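Local atomic coordinates of SusD superfamily protein (Bacteroides vulgatus ATCC 8482, PDB entry 3JQ0), a protein that probably takes part in binding nutrients, perhaps sugars, at the bacterial outer membrane as a member of the SusD family. Residues A50-E55 / L295-V300; K274-E279 / V323-A328; Q291-T296 / G350-F355; E303-G308 / T318-V323. All coordinates share one frame; numbering follows the deposited sequence. Where two conformers were deposited one is given.

Contact 1: residues A50-E55 / L295-V300; sequences ASQGME and LTQLQV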
loop_
_atom_site.group_PDB
_atom_site.type_symbol
_atom_site.label_atom_id
_atom_site.label_comp_id
_atom_site.label_asym_id
_atom_site.label_seq_id
_atom_site.Cartn_x
_atom_site.Cartn_y
_atom_site.Cartn_z
ATOM N N ALA A 50 12.037 6.640 21.042
ATOM C CA ALA A 50 13.144 6.249 20.200
ATOM C C ALA A 50 12.561 5.562 18.962
ATOM O O ALA A 50 11.681 4.720 19.072
ATOM C CB ALA A 50 14.079 5.309 20.956
ATOM N N SER A 51 13.096 5.862 17.766
ATOM C CA SER A 51 12.619 5.225 16.547
ATOM C C SER A 51 13.255 3.871 16.284
ATOM O O SER A 51 12.729 3.113 15.478
ATOM C CB SER A 51 12.735 6.154 15.353
ATOM O OG SER A 51 14.018 6.768 15.283
ATOM N N GLN A 52 14.315 3.519 17.008
ATOM C CA GLN A 52 14.823 2.160 17.040
ATOM C C GLN A 52 15.099 1.584 15.681
ATOM O O GLN A 52 14.767 0.435 15.402
ATOM C CB GLN A 52 13.923 1.255 17.851
ATOM C CG GLN A 52 13.717 1.705 19.302
ATOM C CD GLN A 52 14.899 1.496 20.183
ATOM O OE1 GLN A 52 16.046 1.420 19.707
ATOM N NE2 GLN A 52 14.656 1.423 21.500
ATOM N N GLY A 53 15.691 2.406 14.813
ATOM C CA GLY A 53 16.128 1.991 13.490
ATOM C C GLY A 53 15.081 2.205 12.426
ATOM O O GLY A 53 15.405 2.160 11.248
HETATM N N MSE A 54 13.829 2.493 12.791
HETATM C CA MSE A 54 12.824 2.768 11.742
HETATM C C MSE A 54 13.225 3.997 10.902
HETATM O O MSE A 54 12.836 4.074 9.722
HETATM C CB MSE A 54 11.451 2.966 12.344
HETATM C CG MSE A 54 10.882 1.775 13.059
HETATM SE SE MSE A 54 10.955 0.080 12.170
HETATM C CE MSE A 54 10.019 0.470 10.652
ATOM N N GLU A 55 13.981 4.923 11.488
ATOM C CA GLU A 55 14.373 6.117 10.776
ATOM C C GLU A 55 15.244 5.806 9.569
ATOM O O GLU A 55 15.379 6.658 8.687
ATOM C CB GLU A 55 15.110 7.079 11.735
ATOM C CG GLU A 55 16.496 6.679 12.206
ATOM C CD GLU A 55 16.620 5.563 13.233
ATOM O OE1 GLU A 55 15.584 5.148 13.829
ATOM O OE2 GLU A 55 17.760 5.119 13.488
ATOM N N LEU A 295 2.535 2.821 20.087
ATOM C CA LEU A 295 3.880 3.349 20.076
ATOM C C LEU A 295 4.170 3.896 18.681
ATOM O O LEU A 295 3.831 3.248 17.694
ATOM C CB LEU A 295 4.841 2.228 20.441
ATOM C CG LEU A 295 6.282 2.508 20.767
ATOM C CD1 LEU A 295 6.384 3.064 22.157
ATOM C CD2 LEU A 295 7.114 1.171 20.726
ATOM N N THR A 296 4.767 5.088 18.597
ATOM C CA THR A 296 5.111 5.691 17.328
ATOM C C THR A 296 6.612 5.661 17.120
ATOM O O THR A 296 7.371 6.295 17.886
ATOM C CB THR A 296 4.607 7.148 17.255
ATOM O OG1 THR A 296 3.202 7.138 17.466
ATOM C CG2 THR A 296 4.925 7.822 15.951
ATOM N N GLN A 297 7.045 4.921 16.091
ATOM C CA GLN A 297 8.451 4.951 15.653
ATOM C C GLN A 297 8.687 5.528 14.256
ATOM O O GLN A 297 9.813 5.832 13.916
ATOM C CB GLN A 297 9.061 3.527 15.736
ATOM C CG GLN A 297 9.162 3.002 17.141
ATOM C CD GLN A 297 9.823 1.678 17.251
ATOM O OE1 GLN A 297 10.010 0.982 16.244
ATOM N NE2 GLN A 297 10.155 1.284 18.487
ATOM N N LEU A 298 7.598 5.724 13.486
ATOM C CA LEU A 298 7.606 6.397 12.203
ATOM C C LEU A 298 6.658 7.579 12.340
ATOM O O LEU A 298 5.480 7.370 12.662
ATOM C CB LEU A 298 7.129 5.472 11.073
ATOM C CG LEU A 298 8.141 4.477 10.492
ATOM C CD1 LEU A 298 7.430 3.491 9.565
ATOM C CD2 LEU A 298 9.315 5.227 9.787
ATOM N N GLN A 299 7.175 8.798 12.179
ATOM C CA GLN A 299 6.434 10.035 12.435
ATOM C C GLN A 299 6.254 10.807 11.146
ATOM O O GLN A 299 7.230 11.288 10.546
ATOM C CB GLN A 299 7.236 10.851 13.456
ATOM C CG GLN A 299 6.682 12.242 13.701
ATOM C CD GLN A 299 5.307 12.257 14.296
ATOM O OE1 GLN A 299 5.120 11.757 15.424
ATOM N NE2 GLN A 299 4.343 12.855 13.599
ATOM N N VAL A 300 4.996 11.014 10.756
ATOM C CA VAL A 300 4.667 11.890 9.656
ATOM C C VAL A 300 5.311 13.253 9.931
ATOM O O VAL A 300 5.182 13.801 11.034
ATOM C CB VAL A 300 3.148 12.011 9.475
ATOM C CG1 VAL A 300 2.758 13.116 8.459
ATOM C CG2 VAL A 300 2.513 10.646 9.118
HETATM O O HOH W 1 10.372 3.146 20.865
HETATM O O HOH W 2 12.072 -0.704 15.601
#
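Q297 reaches across to the turn S51-M54 and meets both of its ends. Its CG lies anti to the carbonyl carbon (chi1 -66°) and CD continues in an extended line (chi2 -176°), which carries the side-chain amide in beside the turn. CG rests 3.6 Å from A50 O, and OE1 comes 3.4 Å from M54 CG, where the two side chains cross at about a right angle. On the NE2 side, Q52 CG packs at 3.7 Å from Q297 NE2, its own amide plane turned 59° from that of Q297. Two waters connect Q297 to the backbone of the 50-55 loop. One accepts from NE2 and donates to A50 O; the other donates to Q52 O and, at 2.7 Å, to Q297 OE1. M54, a selenomethionine, bends at both chi2 and chi3: its CE is 4.1 Å from L298 CD1, while M54 CB is 4.0 Å from L298 CD2. An alanine at Q297 would probably leave both waters without their amide anchor and open a gap beside M54 CG and A50 O. Helix 27-34 borders the same apolar patch, through Y28 and L32 on M54 and F31 on L298. S51 OG donates to E55 OE1 at 2.7 Å. The loop carries a type I' beta turn from S51 to M54, closed by M54 N bonding to S51 O at 3.0 Å and set against the loop that leads into the short strand 299-300.

Contact 2: residues K274-E279 / V323-A328; sequences KIYCDE and VYKKDA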
loop_
_atom_site.group_PDB
_atom_site.type_symbol
_atom_site.label_atom_id
_atom_site.label_comp_id
_atom_site.label_asym_id
_atom_site.label_seq_id
_atom_site.Cartn_x
_atom_site.Cartn_y
_atom_site.Cartn_z
ATOM N N LYS A 274 -2.930 13.178 29.033
ATOM C CA LYS A 274 -2.281 14.058 29.992
ATOM C C LYS A 274 -1.587 15.231 29.381
ATOM O O LYS A 274 -1.406 16.250 30.037
ATOM C CB LYS A 274 -1.250 13.297 30.851
ATOM C CG LYS A 274 -1.791 12.121 31.667
ATOM C CD LYS A 274 -0.744 11.478 32.622
ATOM N N ILE A 275 -1.147 15.144 28.122
ATOM C CA ILE A 275 -0.161 16.120 27.592
ATOM C C ILE A 275 -0.731 16.966 26.460
ATOM O O ILE A 275 -0.555 18.169 26.460
ATOM C CB ILE A 275 1.101 15.401 27.121
ATOM C CG1 ILE A 275 1.728 14.593 28.284
ATOM C CG2 ILE A 275 2.149 16.388 26.519
ATOM C CD1 ILE A 275 2.072 15.392 29.526
ATOM N N TYR A 276 -1.349 16.337 25.463
ATOM C CA TYR A 276 -1.816 17.052 24.249
ATOM C C TYR A 276 -3.198 17.696 24.466
ATOM O O TYR A 276 -3.909 17.395 25.431
ATOM C CB TYR A 276 -1.870 16.102 23.069
ATOM C CG TYR A 276 -0.573 15.385 22.733
ATOM C CD1 TYR A 276 0.671 15.908 23.040
ATOM C CD2 TYR A 276 -0.621 14.179 22.097
ATOM C CE1 TYR A 276 1.841 15.211 22.712
ATOM C CE2 TYR A 276 0.529 13.467 21.751
ATOM C CZ TYR A 276 1.754 14.003 22.055
ATOM O OH TYR A 276 2.919 13.340 21.770
ATOM N N CYS A 277 -3.549 18.557 23.552
ATOM C CA CYS A 277 -4.854 19.171 23.508
ATOM C C CYS A 277 -5.248 19.327 22.037
ATOM O O CYS A 277 -4.449 19.122 21.112
ATOM C CB CYS A 277 -4.891 20.514 24.237
ATOM S SG CYS A 277 -3.908 21.819 23.498
ATOM N N ASP A 278 -6.479 19.771 21.851
ATOM C CA ASP A 278 -7.003 20.027 20.504
ATOM C C ASP A 278 -6.768 21.509 20.114
ATOM O O ASP A 278 -6.118 22.275 20.818
ATOM C CB ASP A 278 -8.477 19.575 20.426
ATOM C CG ASP A 278 -9.413 20.440 21.258
ATOM O OD1 ASP A 278 -9.087 21.608 21.598
ATOM O OD2 ASP A 278 -10.522 19.923 21.521
ATOM N N GLU A 279 -7.290 21.909 18.948
ATOM C CA GLU A 279 -6.967 23.227 18.407
ATOM C C GLU A 279 -7.565 24.349 19.251
ATOM O O GLU A 279 -7.179 25.493 19.136
ATOM C CB GLU A 279 -7.419 23.351 16.962
ATOM C CG GLU A 279 -8.925 23.469 16.753
ATOM C CD GLU A 279 -9.366 23.662 15.326
ATOM O OE1 GLU A 279 -8.516 23.725 14.430
ATOM O OE2 GLU A 279 -10.595 23.745 15.106
ATOM N N VAL A 323 -2.434 17.356 16.742
ATOM C CA VAL A 323 -2.433 17.583 18.174
ATOM C C VAL A 323 -1.597 18.825 18.499
ATOM O O VAL A 323 -0.691 19.210 17.762
ATOM C CB VAL A 323 -1.975 16.340 18.972
ATOM C CG1 VAL A 323 -2.900 15.142 18.702
ATOM C CG2 VAL A 323 -0.516 15.956 18.734
ATOM N N TYR A 324 -2.004 19.443 19.580
ATOM C CA TYR A 324 -1.518 20.714 20.056
ATOM C C TYR A 324 -1.045 20.536 21.485
ATOM O O TYR A 324 -1.275 19.517 22.153
ATOM C CB TYR A 324 -2.645 21.792 19.969
ATOM C CG TYR A 324 -3.144 22.021 18.576
ATOM C CD1 TYR A 324 -3.985 21.099 17.949
ATOM C CD2 TYR A 324 -2.780 23.162 17.872
ATOM C CE1 TYR A 324 -4.421 21.290 16.660
ATOM C CE2 TYR A 324 -3.219 23.355 16.573
ATOM C CZ TYR A 324 -4.002 22.406 15.952
ATOM O OH TYR A 324 -4.448 22.588 14.645
ATOM N N LYS A 325 -0.376 21.562 22.010
ATOM C CA LYS A 325 -0.174 21.664 23.455
ATOM C C LYS A 325 -0.521 23.089 23.883
ATOM O O LYS A 325 -0.266 24.082 23.153
ATOM C CB LYS A 325 1.247 21.255 23.872
ATOM C CG LYS A 325 1.500 19.746 23.796
ATOM C CD LYS A 325 2.975 19.357 23.864
ATOM C CE LYS A 325 3.641 19.651 25.158
ATOM N NZ LYS A 325 5.152 19.366 25.030
ATOM N N LYS A 326 -1.097 23.187 25.068
ATOM C CA LYS A 326 -1.425 24.477 25.662
ATOM C C LYS A 326 -0.436 24.709 26.787
ATOM O O LYS A 326 -0.389 23.926 27.755
ATOM C CB LYS A 326 -2.838 24.457 26.205
ATOM C CG LYS A 326 -3.240 25.846 26.792
ATOM C CD LYS A 326 -4.724 25.932 27.022
ATOM C CE LYS A 326 -5.173 25.023 28.059
ATOM N NZ LYS A 326 -6.668 25.143 28.282
ATOM N N ASP A 327 0.373 25.727 26.694
ATOM C CA ASP A 327 1.378 25.996 27.697
ATOM C C ASP A 327 0.764 26.626 28.943
ATOM O O ASP A 327 -0.434 26.920 28.995
ATOM C CB ASP A 327 2.561 26.754 27.075
ATOM C CG ASP A 327 2.236 28.110 26.613
ATOM O OD1 ASP A 327 1.384 28.788 27.225
ATOM O OD2 ASP A 327 2.941 28.527 25.656
ATOM N N ALA A 328 1.601 26.840 29.952
ATOM C CA ALA A 328 1.128 27.370 31.243
ATOM C C ALA A 328 0.676 28.819 31.105
ATOM O O ALA A 328 0.026 29.321 32.005
ATOM C CB ALA A 328 2.181 27.231 32.335
HETATM O O HOH W 3 -1.889 20.708 26.278
#
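C277 and Y324 exchange backbone hydrogen bonds in both directions, making a single antiparallel bridge of the hydrogen-bonded type. C277 N donates to Y324 O at 2.8 Å, from 45° above the carbonyl plane; Y324 N returns the bond to C277 O at 2.9 Å and lies closer to its carbonyl plane. Y324 O takes a second, weaker approach, a CA-H...O contact from Y276 CA at 3.3 Å. Past the bridge the chains diverge, and a water fills in: it donates to I275 O and accepts from K326 N, with 2.9 Å from the water to I275 O, so that both backbone groups have a partner. Two polar side chains, D278 and K326, find partners in the loop after E279. D278 OD1 takes the N-H groups of N280 and N282, and K326 NZ donates to G281 O.

Carbon contacts frame the bridge. E279 CA sits over the centre of the Y324 ring, 3.7 Å from the centroid, in a CH-pi contact, while C277 O lies at the edge of that ring, in its plane. V323 CG2 covers a face of the Y276 ring, offset toward the rim, with Y276 CD2 3.8 Å from V323 CG2. C277 SG packs 3.7 Å from Y324 CB.

The chain leaving helix 269-275 thus joins strand 320-326 along one edge, while V323 and K325 bond to strand 332-339 along the other, where F335 also meets the Y276 ring.

Contact 3: residues Q291-T296 / G350-F355; sequences QLNGLT and GSTRSF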
loop_
_atom_site.group_PDB
_atom_site.type_symbol
_atom_site.label_atom_id
_atom_site.label_comp_id
_atom_site.label_asym_id
_atom_site.label_seq_id
_atom_site.Cartn_x
_atom_site.Cartn_y
_atom_site.Cartn_z
ATOM N N GLN A 291 -8.960 6.955 23.706
ATOM C CA GLN A 291 -8.872 5.485 23.620
ATOM C C GLN A 291 -7.619 5.024 22.893
ATOM O O GLN A 291 -7.291 3.838 22.935
ATOM C CB GLN A 291 -10.081 4.923 22.872
ATOM C CG GLN A 291 -11.384 5.242 23.561
ATOM C CD GLN A 291 -12.600 5.054 22.666
ATOM O OE1 GLN A 291 -12.496 4.881 21.461
ATOM N NE2 GLN A 291 -13.773 5.082 23.280
ATOM N N LEU A 292 -6.934 5.912 22.178
ATOM C CA LEU A 292 -5.795 5.481 21.344
ATOM C C LEU A 292 -4.628 5.108 22.235
ATOM O O LEU A 292 -4.275 5.874 23.104
ATOM C CB LEU A 292 -5.383 6.592 20.377
ATOM C CG LEU A 292 -6.442 7.065 19.401
ATOM C CD1 LEU A 292 -5.890 8.289 18.589
ATOM C CD2 LEU A 292 -6.968 5.973 18.454
ATOM N N ASN A 293 -3.964 3.990 21.942
ATOM C CA ASN A 293 -2.772 3.599 22.681
ATOM C C ASN A 293 -1.868 2.739 21.858
ATOM O O ASN A 293 -2.225 1.651 21.473
ATOM C CB ASN A 293 -3.109 2.825 23.942
ATOM C CG ASN A 293 -1.916 2.660 24.846
ATOM O OD1 ASN A 293 -1.137 3.621 25.043
ATOM N ND2 ASN A 293 -1.764 1.473 25.402
ATOM N N GLY A 294 -0.701 3.207 21.571
ATOM C CA GLY A 294 0.275 2.508 20.793
ATOM C C GLY A 294 1.637 3.096 21.014
ATOM O O GLY A 294 1.898 3.790 21.998
ATOM N N LEU A 295 2.535 2.821 20.087
ATOM C CA LEU A 295 3.880 3.349 20.076
ATOM C C LEU A 295 4.170 3.896 18.681
ATOM O O LEU A 295 3.831 3.248 17.694
ATOM C CB LEU A 295 4.841 2.228 20.441
ATOM C CG LEU A 295 6.282 2.508 20.767
ATOM C CD1 LEU A 295 6.384 3.064 22.157
ATOM C CD2 LEU A 295 7.114 1.171 20.726
ATOM N N THR A 296 4.767 5.088 18.597
ATOM C CA THR A 296 5.111 5.691 17.328
ATOM C C THR A 296 6.612 5.661 17.120
ATOM O O THR A 296 7.371 6.295 17.886
ATOM C CB THR A 296 4.607 7.148 17.255
ATOM O OG1 THR A 296 3.202 7.138 17.466
ATOM C CG2 THR A 296 4.925 7.822 15.951
ATOM N N GLY A 350 -13.411 -2.819 27.060
ATOM C CA GLY A 350 -12.024 -2.389 26.845
ATOM C C GLY A 350 -11.746 -0.967 27.256
ATOM O O GLY A 350 -12.686 -0.173 27.463
ATOM N N SER A 351 -10.466 -0.629 27.405
ATOM C CA SER A 351 -10.063 0.730 27.679
ATOM C C SER A 351 -9.240 1.347 26.572
ATOM O O SER A 351 -8.991 2.563 26.622
ATOM C CB SER A 351 -9.282 0.853 28.977
ATOM O OG SER A 351 -8.062 0.179 28.948
ATOM N N THR A 352 -8.750 0.546 25.609
ATOM C CA THR A 352 -8.001 1.078 24.488
ATOM C C THR A 352 -8.590 0.578 23.185
ATOM O O THR A 352 -9.171 -0.507 23.117
ATOM C CB THR A 352 -6.536 0.763 24.591
ATOM O OG1 THR A 352 -6.333 -0.641 24.421
ATOM C CG2 THR A 352 -5.885 1.302 25.886
ATOM N N ARG A 353 -8.357 1.344 22.116
ATOM C CA ARG A 353 -8.822 0.986 20.788
ATOM C C ARG A 353 -8.156 -0.310 20.305
ATOM O O ARG A 353 -6.989 -0.530 20.576
ATOM C CB ARG A 353 -8.500 2.126 19.828
ATOM C CG ARG A 353 -9.283 2.114 18.533
ATOM C CD ARG A 353 -10.750 2.504 18.699
ATOM N NE ARG A 353 -10.951 3.840 19.227
ATOM C CZ ARG A 353 -10.833 4.968 18.518
ATOM N NH1 ARG A 353 -10.447 4.952 17.245
ATOM N NH2 ARG A 353 -11.027 6.139 19.104
ATOM N N SER A 354 -8.933 -1.112 19.597
ATOM C CA SER A 354 -8.437 -2.332 18.986
ATOM C C SER A 354 -8.290 -2.130 17.483
ATOM O O SER A 354 -9.275 -1.848 16.785
ATOM C CB SER A 354 -9.397 -3.484 19.282
ATOM O OG SER A 354 -9.444 -3.752 20.695
ATOM N N PHE A 355 -7.072 -2.276 16.980
ATOM C CA PHE A 355 -6.762 -2.034 15.559
ATOM C C PHE A 355 -6.998 -3.277 14.737
ATOM O O PHE A 355 -6.064 -4.012 14.368
ATOM C CB PHE A 355 -5.351 -1.438 15.450
ATOM C CG PHE A 355 -5.294 -0.066 16.054
ATOM C CD1 PHE A 355 -5.790 1.024 15.364
ATOM C CD2 PHE A 355 -4.840 0.147 17.338
ATOM C CE1 PHE A 355 -5.795 2.296 15.888
ATOM C CE2 PHE A 355 -4.803 1.456 17.891
ATOM C CZ PHE A 355 -5.308 2.508 17.153
HETATM O O HOH W 4 -5.048 1.289 21.351
#
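R353 puts CG anti to its backbone N (chi1 -162°), then bends at chi2 and chi3, which turns NE toward Q291. That glutamine extends CD toward the arginine (chi2 164°), and its amide plane stands 88° from the guanidinium plane. Q291 OE1 lies at the guanidinium edge and accepts from R353 NE at 2.9 Å; R353 NH2 adds a weak bond to Q291 OE1 at 3.0 Å. The backbones pair as well, R353 N donating to Q291 O at 2.8 Å, and T352 CA brings a CA-H...O contact to the same oxygen. L292 CD2 lies over one guanidinium face, 3.8 Å from R353 NH1, and L292 CD2 also lies 4.1 Å from F355 CZ. A water donates to both N293 O and R353 O. R353 NH1 also donates to Q343 O, and NH2 weakly to P288 O. An alanine in place of R353 would probably leave Q291 OE1 and Q343 O without these donors and open a gap beside L292 CD2. The contact joins two loops through a buried arginine whose NE, NH1 and NH2 all reach neutral oxygens, NH2 weakly, in the loop-rich part that SusD-family folds carry beside their TPR-like helices.

Contact 4: residues E303-G308 / T318-V323; sequences EFYFKG and TSLKAV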
loop_
_atom_site.group_PDB
_atom_site.type_symbol
_atom_site.label_atom_id
_atom_site.label_comp_id
_atom_site.label_asym_id
_atom_site.label_seq_id
_atom_site.Cartn_x
_atom_site.Cartn_y
_atom_site.Cartn_z
ATOM N N GLU A 303 5.403 19.336 9.334
ATOM C CA GLU A 303 5.108 20.327 8.322
ATOM C C GLU A 303 4.083 19.809 7.295
ATOM O O GLU A 303 3.339 20.571 6.681
ATOM C CB GLU A 303 6.464 20.686 7.657
ATOM C CG GLU A 303 6.420 21.762 6.581
ATOM C CD GLU A 303 7.735 21.951 5.794
ATOM O OE1 GLU A 303 8.770 21.284 6.066
ATOM O OE2 GLU A 303 7.707 22.749 4.840
ATOM N N PHE A 304 4.067 18.502 7.083
ATOM C CA PHE A 304 3.206 17.924 6.066
ATOM C C PHE A 304 1.738 18.148 6.354
ATOM O O PHE A 304 0.947 18.272 5.417
ATOM C CB PHE A 304 3.502 16.439 5.905
ATOM C CG PHE A 304 2.692 15.777 4.834
ATOM C CD1 PHE A 304 3.008 15.925 3.505
ATOM C CD2 PHE A 304 1.551 15.044 5.168
ATOM C CE1 PHE A 304 2.208 15.344 2.511
ATOM C CE2 PHE A 304 0.759 14.461 4.159
ATOM C CZ PHE A 304 1.139 14.597 2.852
ATOM N N TYR A 305 1.361 18.228 7.634
ATOM C CA TYR A 305 -0.039 18.371 7.969
ATOM C C TYR A 305 -0.663 19.572 7.284
ATOM O O TYR A 305 -1.816 19.494 6.886
ATOM C CB TYR A 305 -0.259 18.447 9.497
ATOM C CG TYR A 305 -1.711 18.529 9.890
ATOM C CD1 TYR A 305 -2.471 17.386 10.013
ATOM C CD2 TYR A 305 -2.340 19.757 10.050
ATOM C CE1 TYR A 305 -3.813 17.438 10.327
ATOM C CE2 TYR A 305 -3.695 19.814 10.350
ATOM C CZ TYR A 305 -4.431 18.664 10.460
ATOM O OH TYR A 305 -5.754 18.715 10.725
ATOM N N PHE A 306 0.086 20.672 7.142
ATOM C CA PHE A 306 -0.428 21.884 6.517
ATOM C C PHE A 306 -0.063 22.050 5.052
ATOM O O PHE A 306 -0.458 23.049 4.457
ATOM C CB PHE A 306 -0.058 23.118 7.367
ATOM C CG PHE A 306 -0.650 23.111 8.747
ATOM C CD1 PHE A 306 -1.976 23.422 8.916
ATOM C CD2 PHE A 306 0.114 22.744 9.851
ATOM C CE1 PHE A 306 -2.563 23.399 10.175
ATOM C CE2 PHE A 306 -0.468 22.723 11.120
ATOM C CZ PHE A 306 -1.780 23.066 11.278
ATOM N N LYS A 307 0.645 21.089 4.490
ATOM C CA LYS A 307 1.048 21.133 3.094
ATOM C C LYS A 307 0.594 19.918 2.276
ATOM O O LYS A 307 0.952 19.761 1.129
ATOM C CB LYS A 307 2.556 21.343 2.959
ATOM C CG LYS A 307 3.031 22.745 3.380
ATOM C CD LYS A 307 2.570 23.798 2.335
ATOM C CE LYS A 307 3.166 25.163 2.472
ATOM N NZ LYS A 307 2.515 26.134 1.590
ATOM N N GLY A 308 -0.244 19.061 2.850
ATOM C CA GLY A 308 -0.671 17.832 2.202
ATOM C C GLY A 308 -1.941 17.966 1.382
ATOM O O GLY A 308 -2.096 17.313 0.350
ATOM N N THR A 318 -9.309 12.879 7.954
ATOM C CA THR A 318 -9.529 11.437 8.109
ATOM C C THR A 318 -8.163 10.727 8.207
ATOM O O THR A 318 -7.992 9.794 9.005
ATOM C CB THR A 318 -10.403 10.889 6.972
ATOM O OG1 THR A 318 -11.713 11.423 7.103
ATOM C CG2 THR A 318 -10.454 9.378 6.978
ATOM N N SER A 319 -7.185 11.152 7.412
ATOM C CA SER A 319 -5.871 10.516 7.403
ATOM C C SER A 319 -4.989 10.886 8.565
ATOM O O SER A 319 -4.206 10.060 9.046
ATOM C CB SER A 319 -5.126 10.877 6.109
ATOM O OG SER A 319 -5.813 10.389 4.948
ATOM N N LEU A 320 -5.102 12.153 9.015
ATOM C CA LEU A 320 -4.240 12.724 10.053
ATOM C C LEU A 320 -5.069 13.479 11.037
ATOM O O LEU A 320 -6.050 14.128 10.658
ATOM C CB LEU A 320 -3.236 13.696 9.434
ATOM C CG LEU A 320 -2.271 13.141 8.420
ATOM C CD1 LEU A 320 -1.465 14.251 7.724
ATOM C CD2 LEU A 320 -1.368 12.084 9.017
ATOM N N LYS A 321 -4.610 13.515 12.288
ATOM C CA LYS A 321 -5.155 14.455 13.275
ATOM C C LYS A 321 -4.025 15.301 13.821
ATOM O O LYS A 321 -2.976 14.790 14.207
ATOM C CB LYS A 321 -5.928 13.783 14.411
ATOM C CG LYS A 321 -6.545 14.815 15.375
ATOM C CD LYS A 321 -7.612 14.231 16.301
ATOM C CE LYS A 321 -8.449 15.298 17.034
ATOM N NZ LYS A 321 -9.870 14.862 17.166
ATOM N N ALA A 322 -4.263 16.604 13.883
ATOM C CA ALA A 322 -3.317 17.524 14.510
ATOM C C ALA A 322 -3.526 17.501 16.014
ATOM O O ALA A 322 -4.646 17.717 16.502
ATOM C CB ALA A 322 -3.534 18.949 13.952
ATOM N N VAL A 323 -2.434 17.356 16.742
ATOM C CA VAL A 323 -2.433 17.583 18.174
ATOM C C VAL A 323 -1.597 18.825 18.499
ATOM O O VAL A 323 -0.691 19.210 17.762
ATOM C CB VAL A 323 -1.975 16.340 18.972
ATOM C CG1 VAL A 323 -2.900 15.142 18.702
ATOM C CG2 VAL A 323 -0.516 15.956 18.734
#
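The first strand of the beta hairpin 320-326/332-339 packs here, through L320 and A322, on a helix-like turn that presents F304 and Y305. Residues 303-305 have helical backbone angles without the regular helical bonds, although K307 N does bond back to F304 O. L320 is where the chain leaves helix 315-319 and enters the strand, and the side chains of L320 and A322, two residues apart, both point toward the turn.

Y305 does most of the work. Its CG is anti to the backbone N (chi1 -177°), and the ring extends to the strand and slides past L320 in the opposite direction. L320 CB meets the ring edge in plane, 3.8 Å from Y305 CD1. The hydroxyl end is engaged too: Y305 OH hydrogen-bonds a glycerol, probably from the crystallisation liquor, which may mark a pocket. The edge of the Y305 ring, at CD2, points onto the centre of the F306 ring.

F304 joins from the side. L320 CD1 sits at its ring edge, 4.0 Å from F304 CD2, and the two side chains cross at about a right angle; G308 CA lies over a face of the same ring. Y334 of strand 332-339 and W316 of helix 315-319 also touch Y305, adding further aromatic neighbours. On the Y305 ring face, A322 CB makes a CH-pi contact, 3.8 Å from the centroid and offset toward the rim, with Y305 CZ 3.6 Å from A322 CB.

Overall arrangement
Contact 4 is the buried one, made entirely of carbon and ring contacts; the other three are partly buried and mix apolar packing with polar links. Contacts 2 and 4 share V323 and strand 320-326, contact 4 nested inside the loop that contact 2 closes. The bridge of contact 2, farthest from the chain's centre, relies on backbone bonds. Contacts 1 and 3 share L295 and T296 and use side-chain amides differently: through waters in contact 1, directly against an arginine in contact 3. Their centres are about 17 Å apart. Contacts 1 and 4 touch, V300 CG2 lying 4.1 Å from L320 CD2.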